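Local coordinates for protein retinol dehydratase (Spodoptera frugiperda, PDB 1X8J) that probably acts as a sulfotransferase-like enzyme that dehydrates retinol, at residues A[71-76]-A[192-197]; A[247-252]-A[314-319]; A[286-291]-A[307-312]. The protein carries 2 engineered substitutions. All blocks are in the same frame, centred on the assembly; numbering follows the deposited sequence.

Contact 1: residues A[71-76]-A[192-197]; sequences YQRSGT and VSSFHH. With A3P (adenosine-3'-5'-diphosphate), chain D.
Arg73 lies against the helix carrying Ser193, Ser194 and His197. Its CB starts 3.3 Å from Ser193 OG, and CG comes to 3.5 Å from Ser194 OG. CD then passes A3P O6P. Bends at chi2 (-56°) and chi3 (-66°) curl the chain back, so that NE donates to Ser193 OG at 2.8 Å, with the acceptor tilted from the guanidinium plane. C5' of A3P lies over one face of that group and His197 CB over the other; NH1 stands 3.0 Å from A3P O6P. NH2 reaches Phe310 O and water 2, which in turn donates to Ser193 O. Beside it, Gln72 NE2 bonds Ser194 OG at 2.9 Å, nearly in its own amide plane, and shares water 1 with Ser194 O and His197 ND1.

Ser193 OG in turn donates a hydrogen bond to A3P O3P at 2.6 Å, while Thr76 N holds O4P at the same distance. The 71-76 loop is the 5'-phosphosulfate-binding loop of sulfotransferases, akin to the P-loop. Because Ser193 OG accepts from Arg73 and donates to the 3'-phosphate, one hydroxyl couples the 5'-phosphate loop to the 3'-phosphate site.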
loop_
_atom_site.group_PDB
_atom_site.type_symbol
_atom_site.label_atom_id
_atom_site.label_comp_id
_atom_site.label_asym_id
_atom_site.label_seq_id
_atom_site.Cartn_x
_atom_site.Cartn_y
_atom_site.Cartn_z
ATOM N N TYR A 71 7.238 15.790 -20.684
ATOM C CA TYR A 71 6.998 15.008 -19.487
ATOM C C TYR A 71 8.206 14.053 -19.621
ATOM O O TYR A 71 8.475 13.548 -20.718
ATOM C CB TYR A 71 5.702 14.207 -19.557
ATOM C CG TYR A 71 5.533 13.386 -18.312
ATOM C CD1 TYR A 71 4.956 13.939 -17.165
ATOM C CD2 TYR A 71 6.064 12.095 -18.232
ATOM C CE1 TYR A 71 4.923 13.236 -15.965
ATOM C CE2 TYR A 71 6.037 11.381 -17.040
ATOM C CZ TYR A 71 5.471 11.960 -15.908
ATOM O OH TYR A 71 5.506 11.284 -14.709
ATOM N N GLN A 72 8.930 13.831 -18.526
ATOM C CA GLN A 72 10.131 12.991 -18.523
ATOM C C GLN A 72 10.080 11.683 -19.315
ATOM O O GLN A 72 9.040 11.029 -19.406
ATOM C CB GLN A 72 10.552 12.687 -17.078
ATOM C CG GLN A 72 9.531 11.892 -16.283
ATOM C CD GLN A 72 10.145 11.254 -15.051
ATOM O OE1 GLN A 72 10.618 11.946 -14.155
ATOM N NE2 GLN A 72 10.153 9.924 -15.007
ATOM N N ARG A 73 11.233 11.318 -19.878
ATOM C CA ARG A 73 11.410 10.089 -20.659
ATOM C C ARG A 73 10.638 10.096 -21.975
ATOM O O ARG A 73 10.171 9.055 -22.444
ATOM C CB ARG A 73 11.008 8.866 -19.815
ATOM C CG ARG A 73 11.525 8.916 -18.383
ATOM C CD ARG A 73 13.028 9.067 -18.379
ATOM N NE ARG A 73 13.669 7.882 -18.929
ATOM C CZ ARG A 73 14.941 7.835 -19.309
ATOM N NH1 ARG A 73 15.706 8.914 -19.207
ATOM N NH2 ARG A 73 15.454 6.705 -19.771
ATOM N N SER A 74 10.510 11.274 -22.575
ATOM C CA SER A 74 9.778 11.399 -23.829
ATOM C C SER A 74 10.655 11.816 -24.999
ATOM O O SER A 74 10.141 12.103 -26.079
ATOM C CB SER A 74 8.644 12.413 -23.687
ATOM O OG SER A 74 7.749 12.046 -22.658
ATOM N N GLY A 75 11.968 11.870 -24.784
ATOM C CA GLY A 75 12.862 12.256 -25.860
ATOM C C GLY A 75 13.581 13.566 -25.615
ATOM O O GLY A 75 14.147 14.157 -26.541
ATOM N N THR A 76 13.576 14.010 -24.361
ATOM C CA THR A 76 14.231 15.263 -23.977
ATOM C C THR A 76 15.706 15.326 -24.374
ATOM O O THR A 76 16.114 16.221 -25.115
ATOM C CB THR A 76 14.180 15.495 -22.450
ATOM O OG1 THR A 76 12.853 15.253 -21.961
ATOM C CG2 THR A 76 14.587 16.927 -22.128
ATOM N N VAL A 192 6.983 2.751 -18.830
ATOM C CA VAL A 192 8.045 1.756 -18.738
ATOM C C VAL A 192 9.411 2.433 -18.567
ATOM O O VAL A 192 10.221 2.015 -17.736
ATOM C CB VAL A 192 8.078 0.854 -19.988
ATOM C CG1 VAL A 192 9.281 -0.095 -19.920
ATOM C CG2 VAL A 192 6.785 0.057 -20.075
ATOM N N SER A 193 9.671 3.476 -19.349
ATOM C CA SER A 193 10.935 4.198 -19.238
ATOM C C SER A 193 11.068 4.885 -17.863
ATOM O O SER A 193 12.146 4.885 -17.265
ATOM C CB SER A 193 11.055 5.239 -20.359
ATOM O OG SER A 193 12.339 5.842 -20.361
ATOM N N SER A 194 9.980 5.462 -17.359
ATOM C CA SER A 194 10.025 6.128 -16.057
ATOM C C SER A 194 10.260 5.130 -14.933
ATOM O O SER A 194 10.905 5.446 -13.930
ATOM C CB SER A 194 8.728 6.892 -15.779
ATOM O OG SER A 194 8.618 8.033 -16.607
ATOM N N PHE A 195 9.723 3.927 -15.103
ATOM C CA PHE A 195 9.879 2.876 -14.114
ATOM C C PHE A 195 11.365 2.565 -13.978
ATOM O O PHE A 195 11.907 2.566 -12.870
ATOM C CB PHE A 195 9.112 1.631 -14.562
ATOM C CG PHE A 195 9.460 0.384 -13.795
ATOM C CD1 PHE A 195 9.073 0.229 -12.472
ATOM C CD2 PHE A 195 10.144 -0.656 -14.416
ATOM C CE1 PHE A 195 9.357 -0.955 -11.767
ATOM C CE2 PHE A 195 10.434 -1.844 -13.721
ATOM C CZ PHE A 195 10.033 -1.988 -12.389
ATOM N N HIS A 196 12.023 2.321 -15.111
ATOM C CA HIS A 196 13.450 1.999 -15.121
ATOM C C HIS A 196 14.281 3.174 -14.619
ATOM O O HIS A 196 15.246 2.991 -13.867
ATOM C CB HIS A 196 13.901 1.592 -16.531
ATOM C CG HIS A 196 13.434 0.231 -16.941
ATOM N ND1 HIS A 196 14.073 -0.925 -16.542
ATOM C CD2 HIS A 196 12.380 -0.163 -17.694
ATOM C CE1 HIS A 196 13.433 -1.971 -17.032
ATOM N NE2 HIS A 196 12.401 -1.536 -17.735
ATOM N N HIS A 197 13.905 4.379 -15.040
ATOM C CA HIS A 197 14.594 5.588 -14.599
ATOM C C HIS A 197 14.529 5.634 -13.069
ATOM O O HIS A 197 15.532 5.906 -12.399
ATOM C CB HIS A 197 13.915 6.821 -15.210
ATOM C CG HIS A 197 14.461 8.129 -14.726
ATOM N ND1 HIS A 197 13.869 8.854 -13.712
ATOM C CD2 HIS A 197 15.531 8.855 -15.133
ATOM C CE1 HIS A 197 14.549 9.972 -13.517
ATOM N NE2 HIS A 197 15.562 9.998 -14.366
HETATM P P1 A3P D . 13.592 4.166 -23.219
HETATM O O1P A3P D . 12.356 3.611 -23.796
HETATM O O2P A3P D . 14.757 3.489 -23.789
HETATM O O3P A3P D . 13.569 4.054 -21.744
HETATM P P2 A3P D . 14.369 11.564 -21.921
HETATM O O4P A3P D . 13.342 12.556 -22.222
HETATM O O5P A3P D . 15.657 11.981 -22.484
HETATM O O6P A3P D . 14.479 11.336 -20.453
HETATM O "O5'" A3P D . 13.935 10.206 -22.591
HETATM C "C5'" A3P D . 14.693 9.026 -22.470
HETATM C "C4'" A3P D . 14.215 8.006 -23.506
HETATM O "O4'" A3P D . 14.773 8.377 -24.810
HETATM C "C3'" A3P D . 14.718 6.600 -23.233
HETATM O "O3'" A3P D . 13.660 5.689 -23.620
HETATM C "C2'" A3P D . 16.015 6.581 -24.054
HETATM O "O2'" A3P D . 16.673 5.335 -24.292
HETATM C "C1'" A3P D . 15.568 7.310 -25.308
HETATM N N9 A3P D . 16.700 7.835 -26.088
HETATM C C8 A3P D . 17.787 8.590 -25.673
HETATM N N7 A3P D . 18.636 8.904 -26.620
HETATM C C5 A3P D . 18.083 8.318 -27.753
HETATM C C6 A3P D . 18.478 8.257 -29.153
HETATM N N6 A3P D . 19.594 8.832 -29.641
HETATM N N1 A3P D . 17.647 7.562 -30.039
HETATM C C2 A3P D . 16.503 6.961 -29.591
HETATM N N3 A3P D . 16.038 6.951 -28.309
HETATM C C4 A3P D . 16.869 7.648 -27.438
HETATM O O HOH W 1 11.468 8.114 -13.116
HETATM O O HOH W 2 14.588 4.194 -18.417
#

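Contact 2: residues A[247-252]-A[314-319]. With A3P (adenosine-3'-5'-diphosphate), chain D.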
loop_
_atom_site.group_PDB
_atom_site.type_symbol
_atom_site.label_atom_id
_atom_site.label_comp_id
_atom_site.label_asym_id
_atom_site.label_seq_id
_atom_site.Cartn_x
_atom_site.Cartn_y
_atom_site.Cartn_z
ATOM N N PHE A 247 6.603 14.441 -31.580
ATOM C CA PHE A 247 6.380 13.147 -30.954
ATOM C C PHE A 247 7.665 12.337 -30.988
ATOM O O PHE A 247 8.352 12.287 -32.008
ATOM C CB PHE A 247 5.272 12.360 -31.664
ATOM C CG PHE A 247 3.895 12.882 -31.397
ATOM C CD1 PHE A 247 3.304 13.808 -32.258
ATOM C CD2 PHE A 247 3.184 12.452 -30.281
ATOM C CE1 PHE A 247 2.020 14.297 -32.011
ATOM C CE2 PHE A 247 1.897 12.936 -30.026
ATOM C CZ PHE A 247 1.315 13.859 -30.893
ATOM N N TYR A 248 7.988 11.709 -29.860
ATOM C CA TYR A 248 9.183 10.886 -29.764
ATOM C C TYR A 248 9.184 9.830 -30.868
ATOM O O TYR A 248 10.212 9.570 -31.479
ATOM C CB TYR A 248 9.234 10.201 -28.400
ATOM C CG TYR A 248 10.299 9.135 -28.293
ATOM C CD1 TYR A 248 11.637 9.468 -28.091
ATOM C CD2 TYR A 248 9.972 7.792 -28.430
ATOM C CE1 TYR A 248 12.623 8.483 -28.031
ATOM C CE2 TYR A 248 10.947 6.807 -28.375
ATOM C CZ TYR A 248 12.270 7.158 -28.177
ATOM O OH TYR A 248 13.237 6.169 -28.143
ATOM N N GLU A 249 8.019 9.232 -31.119
ATOM C CA GLU A 249 7.881 8.200 -32.150
ATOM C C GLU A 249 8.364 8.631 -33.535
ATOM O O GLU A 249 8.902 7.817 -34.288
ATOM C CB GLU A 249 6.426 7.730 -32.245
ATOM C CG GLU A 249 5.939 6.898 -31.054
ATOM C CD GLU A 249 5.803 7.703 -29.760
ATOM O OE1 GLU A 249 5.782 8.953 -29.824
ATOM O OE2 GLU A 249 5.701 7.079 -28.680
ATOM N N ASP A 250 8.181 9.907 -33.871
ATOM C CA ASP A 250 8.616 10.410 -35.172
ATOM C C ASP A 250 10.135 10.434 -35.331
ATOM O O ASP A 250 10.646 10.354 -36.446
ATOM C CB ASP A 250 8.009 11.791 -35.438
ATOM C CG ASP A 250 6.487 11.727 -35.619
ATOM O OD1 ASP A 250 6.005 10.778 -36.284
ATOM O OD2 ASP A 250 5.774 12.618 -35.106
ATOM N N TYR A 251 10.853 10.534 -34.217
ATOM C CA TYR A 251 12.315 10.515 -34.245
ATOM C C TYR A 251 12.755 9.144 -34.773
ATOM O O TYR A 251 13.772 9.027 -35.458
ATOM C CB TYR A 251 12.894 10.716 -32.833
ATOM C CG TYR A 251 13.024 12.160 -32.367
ATOM C CD1 TYR A 251 12.966 12.476 -31.011
ATOM C CD2 TYR A 251 13.252 13.200 -33.271
ATOM C CE1 TYR A 251 13.132 13.785 -30.565
ATOM C CE2 TYR A 251 13.424 14.519 -32.831
ATOM C CZ TYR A 251 13.363 14.800 -31.475
ATOM O OH TYR A 251 13.546 16.086 -31.020
ATOM N N LEU A 252 11.984 8.110 -34.446
ATOM C CA LEU A 252 12.300 6.757 -34.880
ATOM C C LEU A 252 11.869 6.501 -36.321
ATOM O O LEU A 252 12.624 5.934 -37.111
ATOM C CB LEU A 252 11.633 5.737 -33.954
ATOM C CG LEU A 252 12.025 5.811 -32.470
ATOM C CD1 LEU A 252 11.174 4.844 -31.669
ATOM C CD2 LEU A 252 13.507 5.483 -32.299
ATOM N N GLY A 314 15.661 2.641 -26.397
ATOM C CA GLY A 314 15.410 3.530 -27.520
ATOM C C GLY A 314 14.447 3.004 -28.570
ATOM O O GLY A 314 14.621 3.259 -29.760
ATOM N N LYS A 315 13.421 2.284 -28.123
ATOM C CA LYS A 315 12.431 1.705 -29.020
ATOM C C LYS A 315 11.022 2.198 -28.707
ATOM O O LYS A 315 10.768 2.758 -27.642
ATOM C CB LYS A 315 12.453 0.181 -28.901
ATOM C CG LYS A 315 13.794 -0.473 -29.204
ATOM C CD LYS A 315 14.191 -0.323 -30.669
ATOM C CE LYS A 315 15.469 -1.109 -30.979
ATOM N NZ LYS A 315 15.848 -1.034 -32.421
ATOM N N ALA A 316 10.107 1.972 -29.643
ATOM C CA ALA A 316 8.714 2.364 -29.474
ATOM C C ALA A 316 7.848 1.112 -29.465
ATOM O O ALA A 316 8.117 0.173 -30.209
ATOM C CB ALA A 316 8.281 3.287 -30.623
ATOM N N GLY A 317 6.820 1.103 -28.619
ATOM C CA GLY A 317 5.915 -0.032 -28.549
ATOM C C GLY A 317 6.269 -1.154 -27.582
ATOM O O GLY A 317 5.456 -2.066 -27.381
ATOM N N CYS A 318 7.457 -1.091 -26.971
ATOM C CA CYS A 318 7.902 -2.133 -26.041
ATOM C C CYS A 318 7.074 -2.263 -24.764
ATOM O O CYS A 318 7.340 -3.135 -23.935
ATOM C CB CYS A 318 9.389 -1.943 -25.687
ATOM S SG CYS A 318 10.576 -2.621 -26.913
ATOM N N TRP A 319 6.066 -1.412 -24.602
ATOM C CA TRP A 319 5.219 -1.492 -23.421
ATOM C C TRP A 319 4.392 -2.778 -23.458
ATOM O O TRP A 319 3.900 -3.243 -22.428
ATOM C CB TRP A 319 4.269 -0.297 -23.341
ATOM C CG TRP A 319 3.320 -0.216 -24.493
ATOM C CD1 TRP A 319 3.520 0.445 -25.667
ATOM C CD2 TRP A 319 2.046 -0.861 -24.607
ATOM N NE1 TRP A 319 2.457 0.253 -26.508
ATOM C CE2 TRP A 319 1.534 -0.545 -25.887
ATOM C CE3 TRP A 319 1.289 -1.675 -23.758
ATOM C CZ2 TRP A 319 0.292 -1.014 -26.344
ATOM C CZ3 TRP A 319 0.048 -2.146 -24.208
ATOM C CH2 TRP A 319 -0.436 -1.811 -25.496
HETATM P P1 A3P D . 13.592 4.166 -23.219
HETATM O O1P A3P D . 12.356 3.611 -23.796
HETATM O O2P A3P D . 14.757 3.489 -23.789
HETATM O O3P A3P D . 13.569 4.054 -21.744
HETATM P P2 A3P D . 14.369 11.564 -21.921
HETATM O O4P A3P D . 13.342 12.556 -22.222
HETATM O O5P A3P D . 15.657 11.981 -22.484
HETATM O O6P A3P D . 14.479 11.336 -20.453
HETATM O "O5'" A3P D . 13.935 10.206 -22.591
HETATM C "C5'" A3P D . 14.693 9.026 -22.470
HETATM C "C4'" A3P D . 14.215 8.006 -23.506
HETATM O "O4'" A3P D . 14.773 8.377 -24.810
HETATM C "C3'" A3P D . 14.718 6.600 -23.233
HETATM O "O3'" A3P D . 13.660 5.689 -23.620
HETATM C "C2'" A3P D . 16.015 6.581 -24.054
HETATM O "O2'" A3P D . 16.673 5.335 -24.292
HETATM C "C1'" A3P D . 15.568 7.310 -25.308
HETATM N N9 A3P D . 16.700 7.835 -26.088
HETATM C C8 A3P D . 17.787 8.590 -25.673
HETATM N N7 A3P D . 18.636 8.904 -26.620
HETATM C C5 A3P D . 18.083 8.318 -27.753
HETATM C C6 A3P D . 18.478 8.257 -29.153
HETATM N N6 A3P D . 19.594 8.832 -29.641
HETATM N N1 A3P D . 17.647 7.562 -30.039
HETATM C C2 A3P D . 16.503 6.961 -29.591
HETATM N N3 A3P D . 16.038 6.951 -28.309
HETATM C C4 A3P D . 16.869 7.648 -27.438
#
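Leu252 and Ala316 make the apolar part of this contact, with Leu252 CD1 resting on Ala316 CB at 3.4 Å. The other branch of the leucine, CD2, comes to 3.6 Å from Gly314 O, so both methyls lie against the same side of the backbone from Gly314 to Ala316. Glu249 adds only its CG methylene, near the same alanine methyl; its carboxylate is used elsewhere, OE2 accepting from the backbone N of Asp186.

Between polar groups the two segments meet without a hydrogen bond of their own. Tyr248 OH packs against Gly314 C at 3.4 Å, and Lys315 O lies near the plane of the tyrosine ring at its edge. With CG anti to the backbone N (chi1 170°), the ring runs from the start of helix 248-253 toward the nucleotide. Arg185 makes a cation-pi interaction with this ring.

The hydrogen bonds go to the bound nucleotide instead. Tyr248 OH donates to A3P N3 at 2.9 Å, and N3 sits in the plane of the tyrosine ring, at its edge. Gly314 N donates to A3P O2P, also at 2.9 Å, in an almost straight bond of 176°. Gly314 adopts a positive phi (64°), and a side chain at this position would be crowded by N3 of the adenine.

Gly314 and Gly317 belong to the RKGxxGxW signature of sulfotransferases, which lines the 3'-phosphate site. The adenine and the 3'-phosphate are thus each gripped from a different segment, and the nucleotide supplies the polar link between Tyr248 and Gly314 that the protein atoms themselves do not make.

Contact 3: residues A[286-291]-A[307-312]; sequences KFKNNG and GEHFIR. With A3P (adenosine-3'-5'-diphosphate), chain D.
Phe287 is the first residue of its segment to meet Ile311: its carbonyl O lies 3.4 Å from Ile311 CD1, and the same methyl comes to 3.9 Å from the ring atom CD2, approaching the ring obliquely. The same CD2 edge meets the nucleotide, with A3P N7 near the ring plane, so the phenylalanine touches both Ile311 and the adenine.

Lys288 follows and makes most of this segment's share of the contact. Its CB rests on Ile311 CG2 at 3.5 Å, and the two side chains run alongside one another, pointing opposite ways. CG stands anti to the backbone N (chi1 171°) and the chain stays extended until a bend at chi4 (62°), which delivers NZ to Ile311 O at 2.9 Å, almost in line with the carbonyl bond. There NZ also lies 3.8 Å from His309 CG, oblique to that ring. With an alanine here, Ile311 O would probably be left without this donor and the backbone at Ile311 and Arg312 less firmly held beside the nucleotide.

That backbone matters because Arg312 N donates to A3P O2' at 2.9 Å and Arg312 NE to O3P at 3.0 Å. Arg312 opens the RKGxxGxW motif of sulfotransferases, so the contact sets helix 284-288 beside the adenine and the start of that motif at the 3'-phosphate. After Lys288 the helix ends, and Asn290 N closes back on Phe287 O.

The contact thus joins the C-terminal end of helix 284-288 to the loop leading toward helix 325-339. Phe287 also leans on Thr77 and Glu81 of helix 76-87, while Arg312 packs on His196 of helix 187-200.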
loop_
_atom_site.group_PDB
_atom_site.type_symbol
_atom_site.label_atom_id
_atom_site.label_comp_id
_atom_site.label_asym_id
_atom_site.label_seq_id
_atom_site.Cartn_x
_atom_site.Cartn_y
_atom_site.Cartn_z
ATOM N N LYS A 286 25.484 4.798 -30.733
ATOM C CA LYS A 286 26.497 5.829 -30.638
ATOM C C LYS A 286 26.153 6.828 -29.516
ATOM O O LYS A 286 27.008 7.190 -28.707
ATOM C CB LYS A 286 26.615 6.542 -31.990
ATOM C CG LYS A 286 27.823 7.442 -32.133
ATOM C CD LYS A 286 27.997 7.877 -33.582
ATOM C CE LYS A 286 29.255 8.720 -33.762
ATOM N NZ LYS A 286 29.434 9.133 -35.183
ATOM N N PHE A 287 24.897 7.254 -29.463
ATOM C CA PHE A 287 24.448 8.201 -28.448
ATOM C C PHE A 287 24.520 7.581 -27.047
ATOM O O PHE A 287 24.980 8.222 -26.097
ATOM C CB PHE A 287 23.013 8.634 -28.755
ATOM C CG PHE A 287 22.637 9.958 -28.169
ATOM C CD1 PHE A 287 23.353 11.109 -28.497
ATOM C CD2 PHE A 287 21.548 10.067 -27.308
ATOM C CE1 PHE A 287 22.991 12.349 -27.981
ATOM C CE2 PHE A 287 21.179 11.304 -26.785
ATOM C CZ PHE A 287 21.902 12.449 -27.123
ATOM N N LYS A 288 24.061 6.337 -26.932
ATOM C CA LYS A 288 24.071 5.594 -25.673
ATOM C C LYS A 288 25.491 5.462 -25.120
ATOM O O LYS A 288 25.690 5.285 -23.920
ATOM C CB LYS A 288 23.474 4.203 -25.901
ATOM C CG LYS A 288 23.612 3.229 -24.735
ATOM C CD LYS A 288 22.910 1.906 -25.049
ATOM C CE LYS A 288 23.077 0.884 -23.926
ATOM N NZ LYS A 288 22.487 1.334 -22.635
ATOM N N ASN A 289 26.477 5.551 -26.006
ATOM C CA ASN A 289 27.871 5.444 -25.607
ATOM C C ASN A 289 28.557 6.805 -25.588
ATOM O O ASN A 289 29.763 6.901 -25.381
ATOM C CB ASN A 289 28.615 4.492 -26.547
ATOM C CG ASN A 289 28.396 3.042 -26.181
ATOM O OD1 ASN A 289 28.904 2.569 -25.165
ATOM N ND2 ASN A 289 27.625 2.329 -26.994
ATOM N N ASN A 290 27.779 7.860 -25.801
ATOM C CA ASN A 290 28.325 9.203 -25.797
ATOM C C ASN A 290 28.456 9.670 -24.350
ATOM O O ASN A 290 27.456 9.949 -23.687
ATOM C CB ASN A 290 27.410 10.148 -26.565
ATOM C CG ASN A 290 28.015 11.527 -26.730
ATOM O OD1 ASN A 290 28.722 12.011 -25.847
ATOM N ND2 ASN A 290 27.735 12.170 -27.859
ATOM N N GLY A 291 29.690 9.760 -23.867
ATOM C CA GLY A 291 29.917 10.179 -22.494
ATOM C C GLY A 291 29.379 11.547 -22.112
ATOM O O GLY A 291 29.135 11.824 -20.937
ATOM N N GLY A 307 22.901 -2.362 -14.011
ATOM C CA GLY A 307 22.013 -2.705 -15.105
ATOM C C GLY A 307 20.881 -1.736 -15.416
ATOM O O GLY A 307 19.762 -2.150 -15.738
ATOM N N GLU A 308 21.163 -0.446 -15.299
ATOM C CA GLU A 308 20.181 0.579 -15.612
ATOM C C GLU A 308 20.985 1.693 -16.234
ATOM O O GLU A 308 22.123 1.930 -15.838
ATOM C CB GLU A 308 19.458 1.069 -14.350
ATOM C CG GLU A 308 18.346 0.147 -13.873
ATOM C CD GLU A 308 17.121 0.172 -14.782
ATOM O OE1 GLU A 308 17.196 0.753 -15.881
ATOM O OE2 GLU A 308 16.076 -0.397 -14.399
ATOM N N HIS A 309 20.423 2.350 -17.236
ATOM C CA HIS A 309 21.131 3.437 -17.880
ATOM C C HIS A 309 20.147 4.533 -18.268
ATOM O O HIS A 309 18.959 4.266 -18.413
ATOM C CB HIS A 309 21.863 2.917 -19.119
ATOM C CG HIS A 309 22.761 1.759 -18.835
ATOM N ND1 HIS A 309 22.288 0.471 -18.693
ATOM C CD2 HIS A 309 24.090 1.704 -18.579
ATOM C CE1 HIS A 309 23.287 -0.325 -18.357
ATOM N NE2 HIS A 309 24.391 0.399 -18.280
ATOM N N PHE A 310 20.639 5.758 -18.427
ATOM C CA PHE A 310 19.767 6.860 -18.815
ATOM C C PHE A 310 19.261 6.606 -20.220
ATOM O O PHE A 310 18.082 6.787 -20.496
ATOM C CB PHE A 310 20.500 8.197 -18.774
ATOM C CG PHE A 310 20.602 8.786 -17.402
ATOM C CD1 PHE A 310 21.663 8.450 -16.557
ATOM C CD2 PHE A 310 19.647 9.704 -16.954
ATOM C CE1 PHE A 310 21.783 9.022 -15.277
ATOM C CE2 PHE A 310 19.754 10.284 -15.679
ATOM C CZ PHE A 310 20.829 9.940 -14.839
ATOM N N ILE A 311 20.168 6.191 -21.101
ATOM C CA ILE A 311 19.835 5.873 -22.490
ATOM C C ILE A 311 19.708 4.350 -22.483
ATOM O O ILE A 311 20.711 3.642 -22.453
ATOM C CB ILE A 311 20.965 6.342 -23.412
ATOM C CG1 ILE A 311 21.163 7.854 -23.221
ATOM C CG2 ILE A 311 20.640 6.029 -24.854
ATOM C CD1 ILE A 311 22.381 8.434 -23.920
ATOM N N ARG A 312 18.467 3.863 -22.502
ATOM C CA ARG A 312 18.165 2.433 -22.397
ATOM C C ARG A 312 18.028 1.559 -23.647
ATOM O O ARG A 312 19.006 0.985 -24.124
ATOM C CB ARG A 312 16.903 2.285 -21.538
ATOM C CG ARG A 312 16.742 0.958 -20.822
ATOM C CD ARG A 312 15.648 1.085 -19.783
ATOM N NE ARG A 312 14.396 1.532 -20.398
ATOM C CZ ARG A 312 13.552 0.734 -21.050
ATOM N NH1 ARG A 312 13.823 -0.560 -21.171
ATOM N NH2 ARG A 312 12.445 1.229 -21.585
HETATM P P1 A3P D . 13.592 4.166 -23.219
HETATM O O1P A3P D . 12.356 3.611 -23.796
HETATM O O2P A3P D . 14.757 3.489 -23.789
HETATM O O3P A3P D . 13.569 4.054 -21.744
HETATM P P2 A3P D . 14.369 11.564 -21.921
HETATM O O4P A3P D . 13.342 12.556 -22.222
HETATM O O5P A3P D . 15.657 11.981 -22.484
HETATM O O6P A3P D . 14.479 11.336 -20.453
HETATM O "O5'" A3P D . 13.935 10.206 -22.591
HETATM C "C5'" A3P D . 14.693 9.026 -22.470
HETATM C "C4'" A3P D . 14.215 8.006 -23.506
HETATM O "O4'" A3P D . 14.773 8.377 -24.810
HETATM C "C3'" A3P D . 14.718 6.600 -23.233
HETATM O "O3'" A3P D . 13.660 5.689 -23.620
HETATM C "C2'" A3P D . 16.015 6.581 -24.054
HETATM O "O2'" A3P D . 16.673 5.335 -24.292
HETATM C "C1'" A3P D . 15.568 7.310 -25.308
HETATM N N9 A3P D . 16.700 7.835 -26.088
HETATM C C8 A3P D . 17.787 8.590 -25.673
HETATM N N7 A3P D . 18.636 8.904 -26.620
HETATM C C5 A3P D . 18.083 8.318 -27.753
HETATM C C6 A3P D . 18.478 8.257 -29.153
HETATM N N6 A3P D . 19.594 8.832 -29.641
HETATM N N1 A3P D . 17.647 7.562 -30.039
HETATM C C2 A3P D . 16.503 6.961 -29.591
HETATM N N3 A3P D . 16.038 6.951 -28.309
HETATM C C4 A3P D . 16.869 7.648 -27.438
#

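Overall arrangement
From the N terminus, contact 1 comes first: the loop after strand 66-70 meets helix 187-200, closing a span of 115 residues before either other contact opens. Contact 2 opens where strand 243-247 passes into helix 248-253 and closes at 314-319. Contact 3, 286-291 with 307-312, is nested inside that span, and its second segment runs almost directly into 314-319. Contact 1 touches both of the others: Ser74 and Gly75 pack on Tyr248, while His196 bonds Glu308. All three surround A3P, so the central parallel sheet, helix 187-200 and the late loop before helix 325-339 are tied together around one nucleotide.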